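Local coordinates for glycosyl hydrolase, family 38 (Enterococcus faecalis, PDB 5KBP), which probably hydrolyses alpha-mannosidic linkages as a metal-dependent alpha-mannosidase of glycoside hydrolase family 38, at residues A[470-474]-A[484-489]; A[319-324]-A[408-412]; A[172-176]-A[186-190]. One frame throughout, in Å; residues are numbered along the deposited sequence.

Interaction 1 of 3, residues A[470-474]-A[484-489]; sequences VRFGY and PYMAKY
Four backbone hydrogen bonds join 470-474 to 484-489 as neighbouring antiparallel strands. R471 N donates to A487 O (3.1 Å) and A487 N to R471 O (3.1 Å); G473 N donates to Y485 O (2.9 Å) and Y485 N to G473 O (2.8 Å). Between and beyond these lie the non-hydrogen-bonded pairs V470-K488, F472-M486 and Y474-P484, whose CA atoms are 4.4, 4.6 and 4.2 Å apart. The short strand axes approach to 4.7 Å at 142°, a strong twist. R471, with chi1 p and chi2 and chi3 t, lays its guanidinium flat on the ring of Y489 (chi1 m): CZ of R471 sits 3.8 Å from the centroid of the Y489 ring, planes at 5°, a cation-pi stack. It also forms salt bridges to D469 and E423. On the same face, Y485 takes chi1 p, so its ring folds across the partner strand and CA of G473 packs over it, 4.2 Å from the ring centroid, a CH-pi contact. A CB on G473 would clash with that ring. V470, F472, Y474, P484, M486 and K488 share the other face, where CB of F472 lies 3.9 Å from SD of M486 and CE1 of F472 4.0 Å from CB of P484. This is the end of the hairpin 463-475/483-499 next to its connecting loop. Strand 483-499 is the middle of its three-stranded sheet, with 416-430 on its other edge; helix 436-445 packs on V470 and M486, while F763 and W760 of the second subunit meet F472 and Y474 edge-to-face.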
loop_
_atom_site.group_PDB
_atom_site.type_symbol
_atom_site.label_atom_id
_atom_site.label_comp_id
_atom_site.label_asym_id
_atom_site.label_seq_id
_atom_site.Cartn_x
_atom_site.Cartn_y
_atom_site.Cartn_z
ATOM N N VAL A 470 -17.039 27.641 -8.517
ATOM C CA VAL A 470 -16.195 28.463 -7.660
ATOM C C VAL A 470 -15.695 27.577 -6.529
ATOM O O VAL A 470 -16.494 27.091 -5.718
ATOM C CB VAL A 470 -16.945 29.684 -7.109
ATOM C CG1 VAL A 470 -16.063 30.447 -6.133
ATOM C CG2 VAL A 470 -17.404 30.587 -8.244
ATOM N N ARG A 471 -14.383 27.363 -6.477
ATOM C CA ARG A 471 -13.799 26.482 -5.479
ATOM C C ARG A 471 -12.407 26.981 -5.119
ATOM O O ARG A 471 -11.854 27.877 -5.761
ATOM C CB ARG A 471 -13.729 25.036 -5.980
ATOM C CG ARG A 471 -12.794 24.852 -7.164
ATOM C CD ARG A 471 -12.662 23.394 -7.560
ATOM N NE ARG A 471 -11.823 23.239 -8.745
ATOM C CZ ARG A 471 -12.291 23.217 -9.989
ATOM N NH1 ARG A 471 -13.593 23.335 -10.209
ATOM N NH2 ARG A 471 -11.460 23.076 -11.012
ATOM N N PHE A 472 -11.847 26.378 -4.077
ATOM C CA PHE A 472 -10.483 26.658 -3.664
ATOM C C PHE A 472 -9.497 25.963 -4.596
ATOM O O PHE A 472 -9.782 24.904 -5.161
ATOM C CB PHE A 472 -10.271 26.207 -2.217
ATOM C CG PHE A 472 -8.839 25.910 -1.867
ATOM C CD1 PHE A 472 -7.965 26.933 -1.541
ATOM C CD2 PHE A 472 -8.374 24.605 -1.847
ATOM C CE1 PHE A 472 -6.649 26.661 -1.215
ATOM C CE2 PHE A 472 -7.060 24.326 -1.523
ATOM C CZ PHE A 472 -6.197 25.356 -1.206
ATOM N N GLY A 473 -8.331 26.585 -4.766
ATOM C CA GLY A 473 -7.274 26.020 -5.582
ATOM C C GLY A 473 -5.941 26.602 -5.169
ATOM O O GLY A 473 -5.868 27.604 -4.453
ATOM N N TYR A 474 -4.874 25.957 -5.632
ATOM C CA TYR A 474 -3.528 26.391 -5.292
ATOM C C TYR A 474 -2.588 26.094 -6.451
ATOM O O TYR A 474 -2.893 25.298 -7.343
ATOM C CB TYR A 474 -3.019 25.716 -4.011
ATOM C CG TYR A 474 -2.966 24.207 -4.086
ATOM C CD1 TYR A 474 -4.092 23.442 -3.816
ATOM C CD2 TYR A 474 -1.790 23.548 -4.424
ATOM C CE1 TYR A 474 -4.053 22.065 -3.884
ATOM C CE2 TYR A 474 -1.742 22.167 -4.495
ATOM C CZ TYR A 474 -2.876 21.433 -4.224
ATOM O OH TYR A 474 -2.838 20.059 -4.290
ATOM N N PRO A 484 -2.068 29.836 -2.607
ATOM C CA PRO A 484 -3.492 29.522 -2.465
ATOM C C PRO A 484 -4.380 30.636 -2.997
ATOM O O PRO A 484 -4.025 31.818 -2.971
ATOM C CB PRO A 484 -3.659 29.366 -0.951
ATOM C CG PRO A 484 -2.660 30.331 -0.387
ATOM C CD PRO A 484 -1.488 30.348 -1.351
ATOM N N TYR A 485 -5.563 30.244 -3.469
ATOM C CA TYR A 485 -6.487 31.208 -4.049
ATOM C C TYR A 485 -7.888 30.619 -4.110
ATOM O O TYR A 485 -8.084 29.408 -3.981
ATOM C CB TYR A 485 -6.040 31.643 -5.451
ATOM C CG TYR A 485 -5.825 30.501 -6.423
ATOM C CD1 TYR A 485 -6.890 29.945 -7.123
ATOM C CD2 TYR A 485 -4.554 29.988 -6.650
ATOM C CE1 TYR A 485 -6.695 28.904 -8.013
ATOM C CE2 TYR A 485 -4.352 28.949 -7.540
ATOM C CZ TYR A 485 -5.424 28.411 -8.217
ATOM O OH TYR A 485 -5.220 27.378 -9.102
ATOM N N MET A 486 -8.859 31.508 -4.298
ATOM C CA MET A 486 -10.211 31.143 -4.701
ATOM C C MET A 486 -10.370 31.476 -6.178
ATOM O O MET A 486 -9.995 32.570 -6.613
ATOM C CB MET A 486 -11.256 31.890 -3.873
ATOM C CG MET A 486 -11.310 31.485 -2.413
ATOM S SD MET A 486 -11.814 29.767 -2.197
ATOM C CE MET A 486 -12.180 29.750 -0.446
ATOM N N ALA A 487 -10.915 30.538 -6.946
ATOM C CA ALA A 487 -11.000 30.694 -8.389
ATOM C C ALA A 487 -12.402 30.367 -8.878
ATOM O O ALA A 487 -13.183 29.692 -8.203
ATOM C CB ALA A 487 -9.978 29.808 -9.113
ATOM N N LYS A 488 -12.708 30.863 -10.074
ATOM C CA LYS A 488 -13.942 30.544 -10.778
ATOM C C LYS A 488 -13.582 29.852 -12.084
ATOM O O LYS A 488 -12.735 30.344 -12.837
ATOM C CB LYS A 488 -14.775 31.801 -11.047
ATOM C CG LYS A 488 -16.157 31.511 -11.606
ATOM C CD LYS A 488 -17.048 32.739 -11.539
ATOM C CE LYS A 488 -18.489 32.395 -11.871
ATOM N NZ LYS A 488 -19.401 33.553 -11.661
ATOM N N TYR A 489 -14.216 28.714 -12.344
ATOM C CA TYR A 489 -13.891 27.886 -13.495
ATOM C C TYR A 489 -15.096 27.766 -14.412
ATOM O O TYR A 489 -16.234 27.641 -13.950
ATOM C CB TYR A 489 -13.432 26.492 -13.061
ATOM C CG TYR A 489 -12.176 26.501 -12.227
ATOM C CD1 TYR A 489 -10.924 26.446 -12.825
ATOM C CD2 TYR A 489 -12.239 26.568 -10.843
ATOM C CE1 TYR A 489 -9.770 26.456 -12.068
ATOM C CE2 TYR A 489 -11.091 26.579 -10.075
ATOM C CZ TYR A 489 -9.858 26.523 -10.693
ATOM O OH TYR A 489 -8.710 26.533 -9.936
#

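Interaction 2 of 3, residues A[319-324]-A[408-412]; sequences NIAEPL and LFNTS
T411 is the centre of this contact, with L324 next in buried area. T411 follows strand 404-410 in a turn (phi/psi -96/26) and directs its side chain toward helix 304-332; the nearest CA pair is I320-T411, 6.0 Å apart. With chi1 p, OG1 of T411 donates to the carbonyl O of N319 at 2.9 Å. That carbonyl lies where the helix is irregular: a wider pi-type turn spans 319-321, and N of I320 and N of P323 have no bond to the preceding turn, P323 because proline has no amide hydrogen. L324 N donates regularly to I320 O (3.1 Å). The methyl CG2 of T411 meets CD2 of L324 at 3.7 Å, and CD2 of L324 lies over one face of the F409 ring, 4.0 Å from CD2 of F409. CD1 of I320 comes within 3.6 Å of OG1 of T411, and P323 points its CA-to-CB bond toward T411, CB of P323 lying 4.4 Å from CB of T411. The turn is shaped by N410, whose OD1 accepts from N of S412 (3.1 Å), an Asx turn, and from OG of S412 (2.9 Å). Helix 362-393 and T804 of strand 804-807 pack around L324 and F409. The threonine side chain thus divides the work: its hydroxyl satisfies the N319 carbonyl in the kinked helix, while its methyl extends the apolar packing between the helical middle domain and the C-terminal region.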
loop_
_atom_site.group_PDB
_atom_site.type_symbol
_atom_site.label_atom_id
_atom_site.label_comp_id
_atom_site.label_asym_id
_atom_site.label_seq_id
_atom_site.Cartn_x
_atom_site.Cartn_y
_atom_site.Cartn_z
ATOM N N ASN A 319 0.532 6.101 -23.134
ATOM C CA ASN A 319 -0.186 6.925 -24.095
ATOM C C ASN A 319 -0.425 8.353 -23.621
ATOM O O ASN A 319 -1.015 9.143 -24.366
ATOM C CB ASN A 319 -1.524 6.262 -24.439
ATOM C CG ASN A 319 -1.365 4.803 -24.823
ATOM O OD1 ASN A 319 -1.765 3.907 -24.082
ATOM N ND2 ASN A 319 -0.772 4.558 -25.986
ATOM N N ILE A 320 0.014 8.709 -22.415
ATOM C CA ILE A 320 -0.156 10.071 -21.918
ATOM C C ILE A 320 1.196 10.646 -21.518
ATOM O O ILE A 320 1.715 11.557 -22.174
ATOM C CB ILE A 320 -1.137 10.122 -20.732
ATOM C CG1 ILE A 320 -2.453 9.425 -21.079
ATOM C CG2 ILE A 320 -1.398 11.565 -20.331
ATOM C CD1 ILE A 320 -3.226 10.094 -22.188
ATOM N N ALA A 321 1.776 10.110 -20.441
ATOM C CA ALA A 321 2.971 10.708 -19.850
ATOM C C ALA A 321 4.158 10.652 -20.804
ATOM O O ALA A 321 4.817 11.668 -21.054
ATOM C CB ALA A 321 3.305 10.012 -18.531
ATOM N N GLU A 322 4.452 9.468 -21.342
ATOM C CA GLU A 322 5.615 9.327 -22.219
ATOM C C GLU A 322 5.502 10.145 -23.500
ATOM O O GLU A 322 6.481 10.827 -23.852
ATOM C CB GLU A 322 5.861 7.844 -22.516
ATOM C CG GLU A 322 6.437 7.063 -21.347
ATOM C CD GLU A 322 6.789 5.636 -21.714
ATOM O OE1 GLU A 322 6.425 5.200 -22.826
ATOM O OE2 GLU A 322 7.433 4.951 -20.891
ATOM N N PRO A 323 4.385 10.128 -24.244
ATOM C CA PRO A 323 4.322 10.984 -25.445
ATOM C C PRO A 323 4.436 12.466 -25.133
ATOM O O PRO A 323 5.093 13.205 -25.878
ATOM C CB PRO A 323 2.956 10.632 -26.053
ATOM C CG PRO A 323 2.648 9.272 -25.530
ATOM C CD PRO A 323 3.197 9.261 -24.139
ATOM N N LEU A 324 3.810 12.925 -24.047
ATOM C CA LEU A 324 3.924 14.331 -23.670
ATOM C C LEU A 324 5.347 14.675 -23.249
ATOM O O LEU A 324 5.870 15.735 -23.613
ATOM C CB LEU A 324 2.936 14.658 -22.550
ATOM C CG LEU A 324 1.462 14.756 -22.946
ATOM C CD1 LEU A 324 0.584 14.887 -21.709
ATOM C CD2 LEU A 324 1.237 15.922 -23.893
ATOM N N LEU A 408 -5.242 21.813 -26.616
ATOM C CA LEU A 408 -5.732 20.444 -26.729
ATOM C C LEU A 408 -4.657 19.582 -27.378
ATOM O O LEU A 408 -4.199 19.889 -28.483
ATOM C CB LEU A 408 -7.023 20.388 -27.546
ATOM C CG LEU A 408 -8.331 20.634 -26.793
ATOM C CD1 LEU A 408 -9.492 20.783 -27.764
ATOM C CD2 LEU A 408 -8.589 19.497 -25.817
ATOM N N PHE A 409 -4.267 18.506 -26.700
ATOM C CA PHE A 409 -3.260 17.580 -27.199
ATOM C C PHE A 409 -3.911 16.269 -27.613
ATOM O O PHE A 409 -4.764 15.734 -26.898
ATOM C CB PHE A 409 -2.192 17.288 -26.140
ATOM C CG PHE A 409 -1.366 18.477 -25.757
ATOM C CD1 PHE A 409 -1.789 19.335 -24.756
ATOM C CD2 PHE A 409 -0.154 18.725 -26.380
ATOM C CE1 PHE A 409 -1.025 20.426 -24.393
ATOM C CE2 PHE A 409 0.613 19.814 -26.022
ATOM C CZ PHE A 409 0.178 20.666 -25.027
ATOM N N ASN A 410 -3.504 15.755 -28.770
ATOM C CA ASN A 410 -3.815 14.388 -29.176
ATOM C C ASN A 410 -2.547 13.579 -28.942
ATOM O O ASN A 410 -1.581 13.689 -29.697
ATOM C CB ASN A 410 -4.270 14.324 -30.630
ATOM C CG ASN A 410 -4.674 12.916 -31.063
ATOM O OD1 ASN A 410 -4.609 11.966 -30.282
ATOM N ND2 ASN A 410 -5.113 12.786 -32.311
ATOM N N THR A 411 -2.540 12.783 -27.874
ATOM C CA THR A 411 -1.380 11.983 -27.499
ATOM C C THR A 411 -1.467 10.553 -28.025
ATOM O O THR A 411 -0.873 9.641 -27.442
ATOM C CB THR A 411 -1.207 11.982 -25.981
ATOM O OG1 THR A 411 -2.420 11.534 -25.361
ATOM C CG2 THR A 411 -0.886 13.383 -25.490
ATOM N N SER A 412 -2.197 10.341 -29.118
ATOM C CA SER A 412 -2.330 9.030 -29.732
ATOM C C SER A 412 -1.904 9.108 -31.192
ATOM O O SER A 412 -1.648 10.187 -31.733
ATOM C CB SER A 412 -3.768 8.500 -29.625
ATOM O OG SER A 412 -4.621 9.122 -30.572
#

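Interaction 3 of 3, residues A[172-176]-A[186-190]; sequences YSEMW and FGLLF
A beta hairpin in the N-terminal domain, made by strands 174-178 and 184-189, brings 172-176 alongside 186-190 in a mixed sheet. The short axes run antiparallel at 147°, 4.7 Å apart. M175-G187 is the hydrogen-bonded pair, M175 N to G187 O at 2.9 Å and G187 N to M175 O at 2.6 Å; L189 N also donates to S173 O (2.9 Å). E174-L188 and W176-F186 are non-hydrogen-bonded pairs, CA atoms 5.0 and 4.9 Å apart. F186 (chi1 t) points its edge at the face of the six-membered ring of W176 (chi1 m), centroids 5.9 Å apart, planes at 76°, a T-shaped stack, while CZ of F186 touches CG of E174 at 3.7 Å. On the other face M175 (chi1 p) lies across G187, its CE 3.7 Å from CB of L189. The E174 carboxylate bonds to S223. Across the strands, polar pairing is carried by the backbone, and the side chains contribute mainly apolar and aromatic packing.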
loop_
_atom_site.group_PDB
_atom_site.type_symbol
_atom_site.label_atom_id
_atom_site.label_comp_id
_atom_site.label_asym_id
_atom_site.label_seq_id
_atom_site.Cartn_x
_atom_site.Cartn_y
_atom_site.Cartn_z
ATOM N N TYR A 172 8.031 -34.443 -28.852
ATOM C CA TYR A 172 9.215 -34.248 -28.033
ATOM C C TYR A 172 9.038 -33.044 -27.119
ATOM O O TYR A 172 8.166 -32.197 -27.328
ATOM C CB TYR A 172 10.467 -34.058 -28.900
ATOM C CG TYR A 172 10.591 -35.060 -30.025
ATOM C CD1 TYR A 172 11.050 -36.348 -29.785
ATOM C CD2 TYR A 172 10.253 -34.716 -31.327
ATOM C CE1 TYR A 172 11.168 -37.267 -30.812
ATOM C CE2 TYR A 172 10.365 -35.627 -32.359
ATOM C CZ TYR A 172 10.824 -36.901 -32.095
ATOM O OH TYR A 172 10.939 -37.813 -33.120
ATOM N N SER A 173 9.887 -32.984 -26.093
ATOM C CA SER A 173 9.947 -31.839 -25.194
ATOM C C SER A 173 10.719 -30.668 -25.785
ATOM O O SER A 173 10.863 -29.639 -25.114
ATOM C CB SER A 173 10.568 -32.253 -23.857
ATOM O OG SER A 173 11.744 -33.018 -24.052
ATOM N N GLU A 174 11.226 -30.804 -27.008
ATOM C CA GLU A 174 11.825 -29.712 -27.758
ATOM C C GLU A 174 11.020 -29.509 -29.033
ATOM O O GLU A 174 10.542 -30.477 -29.632
ATOM C CB GLU A 174 13.294 -29.992 -28.104
ATOM C CG GLU A 174 14.199 -30.251 -26.906
ATOM C CD GLU A 174 14.038 -31.647 -26.336
ATOM O OE1 GLU A 174 13.945 -31.781 -25.098
ATOM O OE2 GLU A 174 13.996 -32.611 -27.129
ATOM N N MET A 175 10.868 -28.255 -29.445
ATOM C CA MET A 175 10.006 -27.949 -30.578
ATOM C C MET A 175 10.371 -26.581 -31.131
ATOM O O MET A 175 11.073 -25.793 -30.491
ATOM C CB MET A 175 8.528 -27.992 -30.174
ATOM C CG MET A 175 8.107 -26.847 -29.264
ATOM S SD MET A 175 6.579 -27.179 -28.370
ATOM C CE MET A 175 7.080 -28.575 -27.365
ATOM N N TRP A 176 9.884 -26.313 -32.339
ATOM C CA TRP A 176 9.979 -24.990 -32.934
ATOM C C TRP A 176 8.691 -24.227 -32.670
ATOM O O TRP A 176 7.593 -24.781 -32.777
ATOM C CB TRP A 176 10.236 -25.080 -34.440
ATOM C CG TRP A 176 11.535 -25.733 -34.785
ATOM C CD1 TRP A 176 11.707 -26.920 -35.436
ATOM C CD2 TRP A 176 12.847 -25.242 -34.487
ATOM N NE1 TRP A 176 13.047 -27.195 -35.568
ATOM C CE2 TRP A 176 13.768 -26.182 -34.993
ATOM C CE3 TRP A 176 13.334 -24.099 -33.845
ATOM C CZ2 TRP A 176 15.146 -26.014 -34.877
ATOM C CZ3 TRP A 176 14.703 -23.935 -33.731
ATOM C CH2 TRP A 176 15.593 -24.887 -34.244
ATOM N N PHE A 186 13.316 -21.423 -30.729
ATOM C CA PHE A 186 13.420 -22.765 -30.171
ATOM C C PHE A 186 12.590 -22.851 -28.897
ATOM O O PHE A 186 12.742 -22.023 -27.993
ATOM C CB PHE A 186 14.878 -23.123 -29.881
ATOM C CG PHE A 186 15.047 -24.442 -29.183
ATOM C CD1 PHE A 186 14.842 -25.629 -29.865
ATOM C CD2 PHE A 186 15.410 -24.494 -27.848
ATOM C CE1 PHE A 186 14.992 -26.844 -29.227
ATOM C CE2 PHE A 186 15.564 -25.708 -27.205
ATOM C CZ PHE A 186 15.354 -26.884 -27.897
ATOM N N GLY A 187 11.715 -23.850 -28.828
ATOM C CA GLY A 187 10.825 -24.036 -27.695
ATOM C C GLY A 187 11.283 -25.199 -26.830
ATOM O O GLY A 187 11.502 -26.306 -27.326
ATOM N N LEU A 188 11.425 -24.927 -25.533
ATOM C CA LEU A 188 11.802 -25.930 -24.542
ATOM C C LEU A 188 10.617 -26.137 -23.608
ATOM O O LEU A 188 10.290 -25.256 -22.806
ATOM C CB LEU A 188 13.048 -25.498 -23.770
ATOM C CG LEU A 188 13.601 -26.482 -22.735
ATOM C CD1 LEU A 188 13.949 -27.809 -23.393
ATOM C CD2 LEU A 188 14.813 -25.898 -22.024
ATOM N N LEU A 189 9.976 -27.296 -23.712
ATOM C CA LEU A 189 8.781 -27.602 -22.938
ATOM C C LEU A 189 9.154 -28.397 -21.693
ATOM O O LEU A 189 9.898 -29.379 -21.776
ATOM C CB LEU A 189 7.776 -28.391 -23.777
ATOM C CG LEU A 189 6.597 -28.998 -23.014
ATOM C CD1 LEU A 189 5.681 -27.912 -22.470
ATOM C CD2 LEU A 189 5.827 -29.971 -23.894
ATOM N N PHE A 190 8.634 -27.967 -20.542
ATOM C CA PHE A 190 8.729 -28.753 -19.313
ATOM C C PHE A 190 7.669 -29.847 -19.393
ATOM O O PHE A 190 6.595 -29.772 -18.791
ATOM C CB PHE A 190 8.549 -27.871 -18.082
ATOM C CG PHE A 190 9.557 -26.759 -17.975
ATOM C CD1 PHE A 190 10.904 -27.040 -17.826
ATOM C CD2 PHE A 190 9.155 -25.434 -18.010
ATOM C CE1 PHE A 190 11.833 -26.022 -17.726
ATOM C CE2 PHE A 190 10.078 -24.411 -17.910
ATOM C CZ PHE A 190 11.420 -24.705 -17.767
#

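In the fold
From the N terminus, interaction 3 comes first, closing a short hairpin loop within the N-terminal domain. Helix 304-332 then opens interaction 2, closed 83 mostly helical residues later, at the end of strand 404-410 and the turn beyond; this contact ties the middle domain to the start of the C-terminal region. Interaction 1 closes another short hairpin loop further along. The three are in series, none nested or crossed. Centres of interactions 1 and 2 are about 27 Å apart, on the same side of the chain's centre; interaction 3 lies on the opposite side, about 41 Å from interaction 2 and 63 Å from interaction 1, centre to centre.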